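Long-range contacts in putative uncharacterized protein PH0242 (Pyrococcus horikoshii, PDB 3VU1), which belongs to the AglB oligosaccharyltransferase family and is represented here by its C-terminal globular domain, with a calcium ion bound: residues Ile89-Trp94 against Phe213-Phe218; Thr124-Ala130 against Ser199-Tyr205; Ala140-Lys145 against Ala156-Gly160; Pro166-Phe172 against Phe190-Leu196; Ala171-Asn175 against Gly219-Ser223. All coordinates share one frame; numbering follows the deposited sequence.

Contact 1: Ile89-Trp94 against Phe213-Phe218; sequences IYLNDW and FVKLAF
Phe213, on helix 212-218, pushes its ring against the turn that leads out of strand 86-90 into the 3-10 segment 91-94. With CG anti to the backbone N (chi1 173°), CB sends the ring off the helix toward that turn. CE2 arrives first, 3.5 Å from Tyr90 O, and CZ at the tip lies 3.7 Å from Trp94 N. The carbonyl oxygens of Tyr90 and Leu91 lie near the ring plane and so meet its edge, whereas Trp94 N approaches obliquely. One face of the same ring carries Ala217 CB, one helical turn on and offset toward the rim.

Ala217 is also where the other two side chains converge: Ile89 CG2 comes within 3.8 Å of Ala217 CA, and the Leu91 branch comes up against Ala217 O, CD1 nearest. Leu91 then slides past Phe218 in the opposite sense, its CG 3.7 Å from Phe218 CE2. Beyond these segments, Phe97 and Ile125 also pack on Phe213.

The join is therefore apolar, but main-chain oxygens of both segments are contacted by carbon. Since Tyr90 O already accepts Asp93 N (2.9 Å), the aromatic C-H groups probably add only a weak electrostatic complement.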
# COMPACT_ATOMS: atom_id res chain seq x y z
N ILE A 89 7.27 5.83 1.69
CA ILE A 89 6.57 6.63 2.67
C ILE A 89 7.54 7.66 3.20
O ILE A 89 8.69 7.36 3.52
CB ILE A 89 6.00 5.75 3.78
CG1 ILE A 89 4.88 4.89 3.20
CG2 ILE A 89 5.54 6.59 4.96
CD1 ILE A 89 3.58 5.62 2.85
N TYR A 90 7.06 8.89 3.26
CA TYR A 90 7.89 10.02 3.58
C TYR A 90 7.31 10.72 4.79
O TYR A 90 6.25 11.35 4.70
CB TYR A 90 7.93 10.95 2.36
CG TYR A 90 8.88 12.12 2.46
CD1 TYR A 90 10.07 12.02 3.18
CD2 TYR A 90 8.60 13.33 1.80
CE1 TYR A 90 10.94 13.08 3.27
CE2 TYR A 90 9.47 14.40 1.88
CZ TYR A 90 10.64 14.27 2.61
OH TYR A 90 11.52 15.32 2.72
N LEU A 91 7.98 10.64 5.93
CA LEU A 91 7.46 11.26 7.15
C LEU A 91 7.09 12.73 7.03
O LEU A 91 6.19 13.21 7.71
CB LEU A 91 8.41 11.05 8.32
CG LEU A 91 8.18 9.71 9.04
CD1 LEU A 91 8.55 8.51 8.17
CD2 LEU A 91 8.97 9.73 10.33
N ASN A 92 7.74 13.45 6.12
CA ASN A 92 7.45 14.88 5.96
C ASN A 92 6.14 15.17 5.26
O ASN A 92 5.69 16.32 5.25
CB ASN A 92 8.60 15.55 5.26
CG ASN A 92 9.83 15.59 6.13
OD1 ASN A 92 9.71 15.61 7.35
ND2 ASN A 92 11.04 15.57 5.51
N ASP A 93 5.49 14.13 4.72
CA ASP A 93 4.18 14.34 4.11
C ASP A 93 3.07 14.76 5.09
O ASP A 93 1.98 15.16 4.66
CB ASP A 93 3.75 13.21 3.17
CG ASP A 93 4.56 13.20 1.86
OD1 ASP A 93 4.87 14.32 1.33
OD2 ASP A 93 4.89 12.09 1.37
N TRP A 94 3.35 14.72 6.39
CA TRP A 94 2.40 15.33 7.33
C TRP A 94 2.09 16.73 6.83
O TRP A 94 0.94 17.19 6.89
CB TRP A 94 2.92 15.33 8.79
CG TRP A 94 4.11 16.25 8.97
CD1 TRP A 94 5.47 15.93 8.90
CD2 TRP A 94 4.07 17.71 9.16
NE1 TRP A 94 6.25 17.05 9.05
CE2 TRP A 94 5.48 18.15 9.21
CE3 TRP A 94 3.06 18.66 9.30
CZ2 TRP A 94 5.83 19.49 9.40
CZ3 TRP A 94 3.42 20.00 9.48
CH2 TRP A 94 4.78 20.40 9.52
N PHE A 213 -1.31 6.20 6.41
CA PHE A 213 -0.08 6.97 6.49
C PHE A 213 0.47 7.03 7.92
O PHE A 213 1.66 6.83 8.15
CB PHE A 213 -0.29 8.38 5.98
CG PHE A 213 0.90 9.29 6.19
CD1 PHE A 213 0.84 10.33 7.12
CD2 PHE A 213 2.05 9.12 5.48
CE1 PHE A 213 1.92 11.18 7.32
CE2 PHE A 213 3.15 9.97 5.67
CZ PHE A 213 3.09 11.00 6.59
N VAL A 214 -0.41 7.34 8.88
CA VAL A 214 -0.05 7.37 10.28
C VAL A 214 0.56 6.03 10.70
O VAL A 214 1.58 6.02 11.39
CB VAL A 214 -1.28 7.72 11.14
CG1 VAL A 214 -1.03 7.35 12.59
CG2 VAL A 214 -1.62 9.20 11.04
N LYS A 215 -0.03 4.91 10.27
CA LYS A 215 0.49 3.59 10.60
C LYS A 215 1.88 3.37 10.03
O LYS A 215 2.77 2.94 10.74
CB LYS A 215 -0.41 2.45 10.06
CG LYS A 215 -1.84 2.36 10.55
CD LYS A 215 -2.47 1.09 9.95
CE LYS A 215 -3.98 1.01 10.14
NZ LYS A 215 -4.78 1.96 9.30
N LEU A 216 2.05 3.64 8.74
CA LEU A 216 3.29 3.30 8.04
C LEU A 216 4.40 4.33 8.21
O LEU A 216 5.57 3.98 8.10
CB LEU A 216 3.03 3.07 6.55
CG LEU A 216 2.09 1.93 6.11
CD1 LEU A 216 1.77 2.05 4.63
CD2 LEU A 216 2.62 0.54 6.44
N ALA A 217 4.04 5.60 8.43
CA ALA A 217 5.03 6.65 8.68
C ALA A 217 5.65 6.54 10.08
O ALA A 217 6.83 6.79 10.26
CB ALA A 217 4.42 8.03 8.49
N PHE A 218 4.83 6.16 11.06
CA PHE A 218 5.23 6.29 12.44
C PHE A 218 5.16 4.99 13.20
O PHE A 218 5.19 5.02 14.40
CB PHE A 218 4.36 7.35 13.11
CG PHE A 218 4.28 8.64 12.33
CD1 PHE A 218 3.07 9.10 11.83
CD2 PHE A 218 5.44 9.39 12.07
CE1 PHE A 218 3.00 10.28 11.09
CE2 PHE A 218 5.38 10.57 11.33
CZ PHE A 218 4.16 11.02 10.83

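Contact 2: Thr124-Ala130 against Ser199-Tyr205; sequences TILLTQA and SLGVLAY
Thr128 meets Gly201 through a torsion that sets OG1 between its own backbone N and carbonyl carbon (chi1 58°), within bonding distance of Gly201 O. Val202 has CG1 anti to its N and CG2 anti to its carbonyl carbon, which spreads the two methyls along the strand so that CG1 reaches Ile125 CG2 at 4.1 Å and CG2 reaches Leu127 CD2 at 4.0 Å.

The strands run antiparallel, their axes at 159° and 4.6 Å apart. Leu126-Leu203 and Thr128-Gly201 are the hydrogen-bonded pairs, the first closed by Leu126 N to Leu203 O and Leu203 N to Leu126 O, both 2.9 Å. Gly201 O accepts twice: from Thr128 N at 2.8 Å and from Thr128 OG1, also at 2.8 Å, the hydroxyl approaching well to the flank of the carbonyl (C=O...OG1 106°).

Leu126 and Leu203 lie side by side on the face that Thr128 shares, and this face packs on Ile142 and Ile144. On the other face Ile125, Leu127 and Leu200 cover helix 212-218. There Gln129, bent at chi2, lays its amide beside Leu200, with OE1 3.7 Å from CD2.

Chemically, the backbone ladder fixes the register while both faces supply hydrocarbon. The buried Thr128 hydroxyl spends its proton on a main-chain carbonyl of the partner strand, so it can sit among isoleucines with its donor capacity met.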
# COMPACT_ATOMS: atom_id res chain seq x y z
N THR A 124 -4.73 18.49 9.90
CA THR A 124 -4.92 17.03 9.96
C THR A 124 -3.85 16.27 10.77
O THR A 124 -4.18 15.29 11.46
CB THR A 124 -5.12 16.39 8.58
OG1 THR A 124 -4.05 16.78 7.71
CG2 THR A 124 -6.48 16.83 7.98
N ILE A 125 -2.60 16.74 10.69
CA ILE A 125 -1.46 16.11 11.35
C ILE A 125 -0.41 17.14 11.77
O ILE A 125 0.05 17.93 10.97
CB ILE A 125 -0.77 15.02 10.47
CG1 ILE A 125 -1.79 14.08 9.87
CG2 ILE A 125 0.23 14.21 11.30
CD1 ILE A 125 -1.19 12.79 9.38
N LEU A 126 -0.04 17.10 13.03
CA LEU A 126 1.01 17.91 13.56
C LEU A 126 1.95 16.98 14.33
O LEU A 126 1.50 16.01 14.96
CB LEU A 126 0.40 18.91 14.51
CG LEU A 126 0.93 20.33 14.52
CD1 LEU A 126 1.21 20.87 13.12
CD2 LEU A 126 -0.16 21.16 15.19
N LEU A 127 3.25 17.26 14.24
CA LEU A 127 4.27 16.45 14.89
C LEU A 127 4.95 17.19 16.03
O LEU A 127 5.25 18.40 15.94
CB LEU A 127 5.31 15.98 13.89
CG LEU A 127 4.78 15.00 12.87
CD1 LEU A 127 5.93 14.46 12.05
CD2 LEU A 127 3.99 13.86 13.53
N THR A 128 5.18 16.47 17.11
CA THR A 128 5.95 17.04 18.20
C THR A 128 7.15 16.16 18.48
O THR A 128 7.12 14.96 18.24
CB THR A 128 5.08 17.30 19.45
OG1 THR A 128 4.48 16.08 19.88
CG2 THR A 128 4.00 18.37 19.15
N GLN A 129 8.23 16.79 18.94
CA GLN A 129 9.50 16.12 19.18
C GLN A 129 9.57 15.87 20.66
O GLN A 129 9.25 16.76 21.44
CB GLN A 129 10.65 17.04 18.74
CG GLN A 129 11.75 16.37 17.92
CD GLN A 129 11.21 15.51 16.77
OE1 GLN A 129 10.44 15.99 15.94
NE2 GLN A 129 11.63 14.24 16.72
N ALA A 130 9.93 14.66 21.04
CA ALA A 130 10.14 14.29 22.44
C ALA A 130 11.34 15.04 22.98
O ALA A 130 12.40 14.97 22.40
CB ALA A 130 10.39 12.81 22.56
N SER A 199 9.83 8.92 20.68
CA SER A 199 10.48 10.11 20.10
C SER A 199 9.58 11.12 19.34
O SER A 199 10.01 12.25 19.08
CB SER A 199 11.63 9.68 19.21
OG SER A 199 11.13 8.82 18.23
N LEU A 200 8.37 10.69 18.98
CA LEU A 200 7.38 11.58 18.35
C LEU A 200 6.08 11.59 19.12
O LEU A 200 5.64 10.56 19.63
CB LEU A 200 7.07 11.18 16.91
CG LEU A 200 8.07 11.51 15.81
CD1 LEU A 200 7.58 10.89 14.53
CD2 LEU A 200 8.29 12.99 15.60
N GLY A 201 5.46 12.77 19.17
CA GLY A 201 4.06 12.91 19.56
C GLY A 201 3.25 13.35 18.35
O GLY A 201 3.43 14.47 17.84
N VAL A 202 2.37 12.46 17.88
CA VAL A 202 1.53 12.73 16.72
C VAL A 202 0.20 13.28 17.20
O VAL A 202 -0.46 12.68 18.06
CB VAL A 202 1.28 11.45 15.91
CG1 VAL A 202 0.50 11.76 14.63
CG2 VAL A 202 2.59 10.75 15.62
N LEU A 203 -0.17 14.43 16.67
CA LEU A 203 -1.48 15.02 16.89
C LEU A 203 -2.30 14.92 15.60
O LEU A 203 -2.01 15.61 14.61
CB LEU A 203 -1.31 16.48 17.29
CG LEU A 203 -2.52 17.26 17.78
CD1 LEU A 203 -2.90 16.75 19.15
CD2 LEU A 203 -2.21 18.76 17.83
N ALA A 204 -3.30 14.05 15.58
CA ALA A 204 -4.07 13.80 14.37
C ALA A 204 -5.55 14.16 14.52
O ALA A 204 -6.18 13.85 15.53
CB ALA A 204 -3.93 12.35 13.93
N TYR A 205 -6.09 14.80 13.50
CA TYR A 205 -7.50 15.10 13.46
C TYR A 205 -8.25 13.78 13.39
O TYR A 205 -7.78 12.81 12.77
CB TYR A 205 -7.77 15.99 12.26
CG TYR A 205 -9.20 16.42 12.10
CD1 TYR A 205 -9.81 17.22 13.06
CD2 TYR A 205 -9.94 16.04 10.99
CE1 TYR A 205 -11.12 17.63 12.92
CE2 TYR A 205 -11.25 16.44 10.83
CZ TYR A 205 -11.83 17.24 11.80
OH TYR A 205 -13.13 17.66 11.67

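Contact 3: Ala140-Lys145 against Ala156-Gly160; sequences ARIVIK and AVNIG
A beta hairpin of strands 142-148 and 153-159, within the range of the Insert domain, brings Ile142 opposite Ile159 and Ile144 opposite Val157. The two strand axes are 4.8 Å apart and run at 167°, close to ideally antiparallel. Val143-Asn158 and Lys145-Ala156 are the hydrogen-bonded pairs: Val143 N to Asn158 O and Asn158 N to Val143 O are each 3.0 Å. A longer bond, Gly160 N to Arg141 O at 3.3 Å, extends the ladder past the strand ends.

The face of Ile142, Ile144, Val157 and Ile159 turns to Leu126, Thr128 and Phe190. On it Ile144 CG1 lies alongside Val157 CG2 (3.9 Å). Ile142 CD1 runs beside Ile159 CG1 (4.1 Å), while its CG2, anti to the backbone N (chi1 -67°), reaches diagonally to Val157 CG1 (4.2 Å). The opposite face is more polar: the Lys145 chain, bent at chi2 and chi3, passes Asn158 with CD 3.7 Å from OD1, while Asn158 ND2 is bonded to Glu163.

Arg141, with positive phi, and Ile142 both face Asn137 in a G1 beta bulge. Strands 134-137, 142-148, 153-159 and 162-165 follow one another in chain and sheet, each antiparallel to the next: a beta meander.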
# COMPACT_ATOMS: atom_id res chain seq x y z
N ALA A 140 4.68 25.74 16.17
CA ALA A 140 3.22 25.71 16.39
C ALA A 140 2.85 26.08 17.81
O ALA A 140 1.67 26.10 18.15
CB ALA A 140 2.66 24.34 16.04
N ARG A 141 3.85 26.34 18.66
CA ARG A 141 3.68 26.70 20.08
C ARG A 141 2.93 25.63 20.84
O ARG A 141 1.98 25.92 21.56
CB ARG A 141 2.98 28.06 20.25
CG ARG A 141 3.83 29.24 19.81
CD ARG A 141 3.08 30.56 19.95
NE ARG A 141 3.62 31.56 19.03
CZ ARG A 141 3.03 31.95 17.89
NH1 ARG A 141 1.87 31.43 17.50
NH2 ARG A 141 3.62 32.87 17.13
N ILE A 142 3.37 24.39 20.66
CA ILE A 142 2.69 23.25 21.26
C ILE A 142 3.58 22.53 22.25
O ILE A 142 4.78 22.32 21.98
CB ILE A 142 2.17 22.24 20.18
CG1 ILE A 142 1.06 22.89 19.36
CG2 ILE A 142 1.67 20.96 20.82
CD1 ILE A 142 0.11 21.92 18.70
N VAL A 143 2.99 22.16 23.38
CA VAL A 143 3.67 21.32 24.37
C VAL A 143 2.69 20.27 24.84
O VAL A 143 1.66 20.60 25.42
CB VAL A 143 4.19 22.10 25.60
CG1 VAL A 143 4.79 21.14 26.62
CG2 VAL A 143 5.24 23.13 25.21
N ILE A 144 3.02 19.00 24.59
CA ILE A 144 2.21 17.89 25.08
C ILE A 144 2.92 17.25 26.27
O ILE A 144 4.13 16.95 26.21
CB ILE A 144 1.96 16.83 24.00
CG1 ILE A 144 1.25 17.45 22.78
CG2 ILE A 144 1.13 15.69 24.56
CD1 ILE A 144 1.46 16.63 21.51
N LYS A 145 2.18 17.05 27.35
CA LYS A 145 2.72 16.45 28.57
C LYS A 145 1.71 15.56 29.27
O LYS A 145 0.50 15.71 29.08
CB LYS A 145 3.26 17.52 29.53
CG LYS A 145 2.22 18.46 30.10
CD LYS A 145 2.69 19.90 30.03
CE LYS A 145 3.73 20.27 31.08
NZ LYS A 145 4.41 21.55 30.73
N ALA A 156 -2.33 16.45 28.43
CA ALA A 156 -2.60 17.86 28.22
C ALA A 156 -1.84 18.38 27.00
O ALA A 156 -0.62 18.25 26.90
CB ALA A 156 -2.22 18.66 29.46
N VAL A 157 -2.57 18.97 26.06
CA VAL A 157 -1.98 19.60 24.91
C VAL A 157 -2.17 21.09 25.10
O VAL A 157 -3.30 21.56 25.15
CB VAL A 157 -2.65 19.15 23.59
CG1 VAL A 157 -2.02 19.85 22.39
CG2 VAL A 157 -2.56 17.63 23.43
N ASN A 158 -1.06 21.81 25.24
CA ASN A 158 -1.09 23.27 25.38
C ASN A 158 -0.73 23.92 24.08
O ASN A 158 0.33 23.63 23.49
CB ASN A 158 -0.12 23.75 26.47
CG ASN A 158 -0.36 23.06 27.80
OD1 ASN A 158 0.55 22.46 28.37
ND2 ASN A 158 -1.59 23.13 28.30
N ILE A 159 -1.63 24.77 23.62
CA ILE A 159 -1.46 25.48 22.36
C ILE A 159 -1.62 26.94 22.70
O ILE A 159 -2.75 27.43 22.86
CB ILE A 159 -2.53 25.06 21.33
CG1 ILE A 159 -2.64 23.53 21.28
CG2 ILE A 159 -2.21 25.66 19.96
CD1 ILE A 159 -3.65 22.99 20.29
N GLY A 160 -0.50 27.65 22.83
CA GLY A 160 -0.51 28.98 23.43
C GLY A 160 -1.04 28.91 24.86
O GLY A 160 -0.67 28.02 25.63

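Contact 4: Pro166-Phe172 against Phe190-Leu196; sequences PILSVAF and FPYVVYL
Leu168 and Val170 alternate with Val194 and Leu196 in a parallel ladder, strand axes 11° and 4.6 Å apart: Val194 N binds Leu168 O (3.0 Å), Val170 N binds Val194 O, and Leu196 N binds Val170 O. A straight Phe172 N to Leu196 O bond (2.7 Å) continues it in line. At the Pro166-Leu168 end the pattern breaks, and Ile167 N makes a bent bond (133° at the hydrogen) to Tyr192 O.

Tyr195 has CG anti to its carbonyl carbon (chi1 -65°), which sets its ring beside Val170: Val170 CB sits at the ring edge, 3.8 Å from CD1. Val193 CG1 lies over one face, toward the rim. Tyr195 CD1 in turn meets the edge of the Phe172 ring at CE2 (4.1 Å). The Tyr195 hydroxyl bonds with Ala209 O and Thr222 OG1.

The Pro166 and Val194 side chains cross, CG to CG2 3.8 Å, and Pro166 CA abuts the edge of the Phe190 ring, 3.8 Å from CD2. Ile167 CD1 lies 3.4 Å from CA of Pro191, centre of an inverse gamma turn.

The near-parallel axes and the Ser169-Val194, Val170-Tyr195 and Ala171-Leu196 register identify a parallel pair inside a mixed sheet, flanked by antiparallel strands 176-179 and 200-205.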
# COMPACT_ATOMS: atom_id res chain seq x y z
N PRO A 166 -7.30 15.69 24.47
CA PRO A 166 -7.60 14.92 23.25
C PRO A 166 -8.71 13.90 23.47
O PRO A 166 -8.86 13.39 24.58
CB PRO A 166 -6.27 14.22 22.92
CG PRO A 166 -5.43 14.33 24.14
CD PRO A 166 -5.90 15.53 24.91
N ILE A 167 -9.50 13.63 22.43
CA ILE A 167 -10.52 12.57 22.45
C ILE A 167 -9.95 11.28 23.05
O ILE A 167 -10.57 10.65 23.90
CB ILE A 167 -11.03 12.26 21.02
CG1 ILE A 167 -11.79 13.45 20.44
CG2 ILE A 167 -11.90 11.01 21.01
CD1 ILE A 167 -11.93 13.41 18.94
N LEU A 168 -8.77 10.90 22.59
CA LEU A 168 -8.14 9.67 23.01
C LEU A 168 -6.66 9.91 22.82
O LEU A 168 -6.28 10.76 22.03
CB LEU A 168 -8.60 8.51 22.12
CG LEU A 168 -7.78 7.21 22.17
CD1 LEU A 168 -7.96 6.54 23.54
CD2 LEU A 168 -8.10 6.25 21.04
N SER A 169 -5.83 9.20 23.57
CA SER A 169 -4.40 9.24 23.37
C SER A 169 -3.91 7.83 23.52
O SER A 169 -4.50 7.04 24.26
CB SER A 169 -3.73 10.14 24.39
OG SER A 169 -4.44 11.36 24.51
N VAL A 170 -2.85 7.49 22.80
CA VAL A 170 -2.32 6.14 22.89
C VAL A 170 -0.81 6.17 22.91
O VAL A 170 -0.17 6.63 21.97
CB VAL A 170 -2.83 5.19 21.78
CG1 VAL A 170 -2.48 3.76 22.13
CG2 VAL A 170 -4.34 5.31 21.56
N ALA A 171 -0.26 5.64 23.99
CA ALA A 171 1.18 5.56 24.15
C ALA A 171 1.77 4.26 23.58
O ALA A 171 1.25 3.18 23.81
CB ALA A 171 1.53 5.71 25.62
N PHE A 172 2.87 4.39 22.83
CA PHE A 172 3.63 3.24 22.36
C PHE A 172 5.12 3.32 22.72
O PHE A 172 5.68 4.42 22.79
CB PHE A 172 3.49 3.10 20.86
CG PHE A 172 2.10 2.79 20.42
CD1 PHE A 172 1.66 1.47 20.39
CD2 PHE A 172 1.24 3.81 20.03
CE1 PHE A 172 0.36 1.19 19.98
CE2 PHE A 172 -0.05 3.53 19.63
CZ PHE A 172 -0.50 2.22 19.60
N PHE A 190 -12.11 20.03 20.65
CA PHE A 190 -10.75 19.61 20.31
C PHE A 190 -10.79 18.18 19.78
O PHE A 190 -10.48 17.22 20.52
CB PHE A 190 -9.85 19.71 21.55
CG PHE A 190 -8.38 19.54 21.27
CD1 PHE A 190 -7.68 20.48 20.51
CD2 PHE A 190 -7.69 18.45 21.83
CE1 PHE A 190 -6.31 20.34 20.28
CE2 PHE A 190 -6.32 18.29 21.58
CZ PHE A 190 -5.63 19.24 20.82
N PRO A 191 -11.20 18.02 18.50
CA PRO A 191 -11.46 16.68 17.95
C PRO A 191 -10.18 16.02 17.43
O PRO A 191 -10.10 15.60 16.26
CB PRO A 191 -12.48 16.96 16.85
CG PRO A 191 -12.17 18.36 16.40
CD PRO A 191 -11.41 19.07 17.48
N TYR A 192 -9.20 15.91 18.32
CA TYR A 192 -7.91 15.36 17.99
C TYR A 192 -7.59 14.15 18.82
O TYR A 192 -8.05 14.01 19.94
CB TYR A 192 -6.83 16.43 18.16
CG TYR A 192 -6.93 17.50 17.11
CD1 TYR A 192 -7.78 18.58 17.27
CD2 TYR A 192 -6.18 17.40 15.92
CE1 TYR A 192 -7.89 19.55 16.28
CE2 TYR A 192 -6.28 18.38 14.94
CZ TYR A 192 -7.14 19.44 15.12
OH TYR A 192 -7.26 20.41 14.16
N VAL A 193 -6.77 13.29 18.25
CA VAL A 193 -6.28 12.09 18.89
C VAL A 193 -4.77 12.30 19.07
O VAL A 193 -4.15 12.96 18.22
CB VAL A 193 -6.57 10.84 18.00
CG1 VAL A 193 -5.77 9.62 18.45
CG2 VAL A 193 -8.06 10.52 17.98
N VAL A 194 -4.18 11.79 20.16
CA VAL A 194 -2.73 11.91 20.34
C VAL A 194 -2.10 10.56 20.36
O VAL A 194 -2.64 9.65 20.95
CB VAL A 194 -2.34 12.68 21.59
CG1 VAL A 194 -0.84 12.58 21.82
CG2 VAL A 194 -2.71 14.14 21.44
N TYR A 195 -0.97 10.42 19.68
CA TYR A 195 -0.16 9.20 19.78
C TYR A 195 1.21 9.56 20.32
O TYR A 195 1.92 10.40 19.73
CB TYR A 195 -0.00 8.52 18.44
CG TYR A 195 -1.28 7.99 17.85
CD1 TYR A 195 -2.00 6.96 18.47
CD2 TYR A 195 -1.79 8.52 16.65
CE1 TYR A 195 -3.17 6.48 17.90
CE2 TYR A 195 -2.95 8.04 16.08
CZ TYR A 195 -3.64 7.02 16.70
OH TYR A 195 -4.79 6.57 16.11
N LEU A 196 1.57 8.94 21.45
CA LEU A 196 2.87 9.18 22.08
C LEU A 196 3.80 8.03 21.81
O LEU A 196 3.49 6.89 22.17
CB LEU A 196 2.71 9.41 23.59
CG LEU A 196 1.91 10.67 23.97
CD1 LEU A 196 1.93 10.91 25.46
CD2 LEU A 196 2.38 11.92 23.23

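Contact 5: Ala171-Asn175 against Gly219-Ser223; sequences AFPGN and GIPTS
The Phe172 ring receives Pro221 on one face and Thr222 at its edge, while Ile220 comes in obliquely. Pro221 CD lies 3.8 Å from the ring centroid and 27° off the ring normal, which meets the definition of a CH-pi contact. It is displaced toward the rim, so its nearest ring atom is Phe172 CE1 at 3.4 Å. Thr222 CG2 lies near the ring plane, 3.9 Å from Phe172 CZ, and Ile220 CG2 is 3.8 Å from Phe172 CE2, the two side chains crossing at about a right angle. Phe172 and Pro221 reach each other from opposite directions. With CG of Phe172 anti to its carbonyl carbon (chi1 -65°), the ring extends from the 171-175 loop onto three successive residues of the other.

Pro221 is the centre of an inverse gamma turn, in which Thr222 N makes a weak bond to Ile220 O. In the other loop a cis peptide precedes Pro173, and Asn175 N makes a weak bond to Ala171 O. Asn175 OD1 adds a looser touch on Thr222 CG2 (4.1 Å). It is the methyl of Thr222, not OG1, that faces Phe172. Pro221 also packs on Phe233 of helix 228-235.

Only 168 Å² is buried between the loops, and the contacts across them are apolar or CH-pi apart from the touch of Asn175 OD1 on the Thr222 methyl; no polar bond spans the loops. This small contact thus rests on the CH-pi touch and on methyl packing, to which the slight polarity of the C-H groups next to the proline nitrogen probably makes a minor contribution.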
# COMPACT_ATOMS: atom_id res chain seq x y z
N ALA A 171 -0.26 5.64 23.99
CA ALA A 171 1.18 5.56 24.15
C ALA A 171 1.77 4.26 23.58
O ALA A 171 1.25 3.18 23.81
CB ALA A 171 1.53 5.71 25.62
N PHE A 172 2.87 4.39 22.83
CA PHE A 172 3.63 3.24 22.36
C PHE A 172 5.12 3.32 22.72
O PHE A 172 5.68 4.42 22.79
CB PHE A 172 3.49 3.10 20.86
CG PHE A 172 2.10 2.79 20.42
CD1 PHE A 172 1.66 1.47 20.39
CD2 PHE A 172 1.24 3.81 20.03
CE1 PHE A 172 0.36 1.19 19.98
CE2 PHE A 172 -0.05 3.53 19.63
CZ PHE A 172 -0.50 2.22 19.60
N PRO A 173 5.76 2.15 22.96
CA PRO A 173 5.17 0.82 23.09
C PRO A 173 4.21 0.67 24.29
O PRO A 173 4.38 1.33 25.34
CB PRO A 173 6.39 -0.10 23.27
CG PRO A 173 7.50 0.80 23.71
CD PRO A 173 7.24 2.07 22.96
N GLY A 174 3.19 -0.18 24.12
CA GLY A 174 2.19 -0.40 25.14
C GLY A 174 0.79 -0.58 24.58
O GLY A 174 0.09 -1.53 24.92
N ASN A 175 0.38 0.33 23.70
CA ASN A 175 -1.02 0.43 23.29
C ASN A 175 -1.88 0.90 24.48
O ASN A 175 -3.03 0.49 24.66
CB ASN A 175 -1.56 -0.86 22.62
CG ASN A 175 -2.87 -0.62 21.87
OD1 ASN A 175 -3.04 0.38 21.15
ND2 ASN A 175 -3.81 -1.55 22.03
N GLY A 219 5.08 3.86 12.51
CA GLY A 219 4.78 2.57 13.15
C GLY A 219 3.76 2.67 14.29
O GLY A 219 4.07 2.32 15.43
N ILE A 220 2.56 3.18 14.01
CA ILE A 220 1.44 3.14 14.95
C ILE A 220 0.52 1.97 14.56
O ILE A 220 -0.15 2.01 13.53
CB ILE A 220 0.59 4.43 14.94
CG1 ILE A 220 1.43 5.69 15.11
CG2 ILE A 220 -0.52 4.38 15.97
CD1 ILE A 220 2.38 5.68 16.28
N PRO A 221 0.47 0.92 15.38
CA PRO A 221 -0.37 -0.19 14.92
C PRO A 221 -1.85 -0.03 15.29
O PRO A 221 -2.43 -0.93 15.84
CB PRO A 221 0.25 -1.40 15.63
CG PRO A 221 0.83 -0.84 16.89
CD PRO A 221 1.11 0.63 16.67
N THR A 222 -2.46 1.10 15.01
CA THR A 222 -3.88 1.21 15.30
C THR A 222 -4.72 1.28 14.05
O THR A 222 -4.31 1.81 13.01
CB THR A 222 -4.24 2.45 16.12
OG1 THR A 222 -3.66 3.61 15.49
CG2 THR A 222 -3.82 2.28 17.58
N SER A 223 -5.93 0.76 14.21
CA SER A 223 -6.95 0.76 13.21
C SER A 223 -8.29 0.78 13.96
O SER A 223 -8.41 0.22 15.03
CB SER A 223 -6.82 -0.51 12.38
OG SER A 223 -7.74 -0.53 11.34

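Overall arrangement
Contacts 2, 3 and 4 belong to one mixed sheet, and their chemistry is chiefly that of backbone ladders: antiparallel in 2 and 3, parallel in 4. All three are partly buried, between buried contact 1 and surface contact 5. Strands 192-196 and 200-205 are neighbours, so contacts 2 and 4 adjoin; from contact 3, Ile142 and Ile144 meet contact 2, while Ile144, Val157 and Ile159 meet contact 4. Contact 1 sets helix 212-218, which packs on the 125-130 strand of contact 2, against the chain around Leu91, by apolar groups and ring edges. Contact 5 joins two loops: it shares Ala171 and Phe172 with contact 4, and its segment 219-223 follows the helix of contact 1.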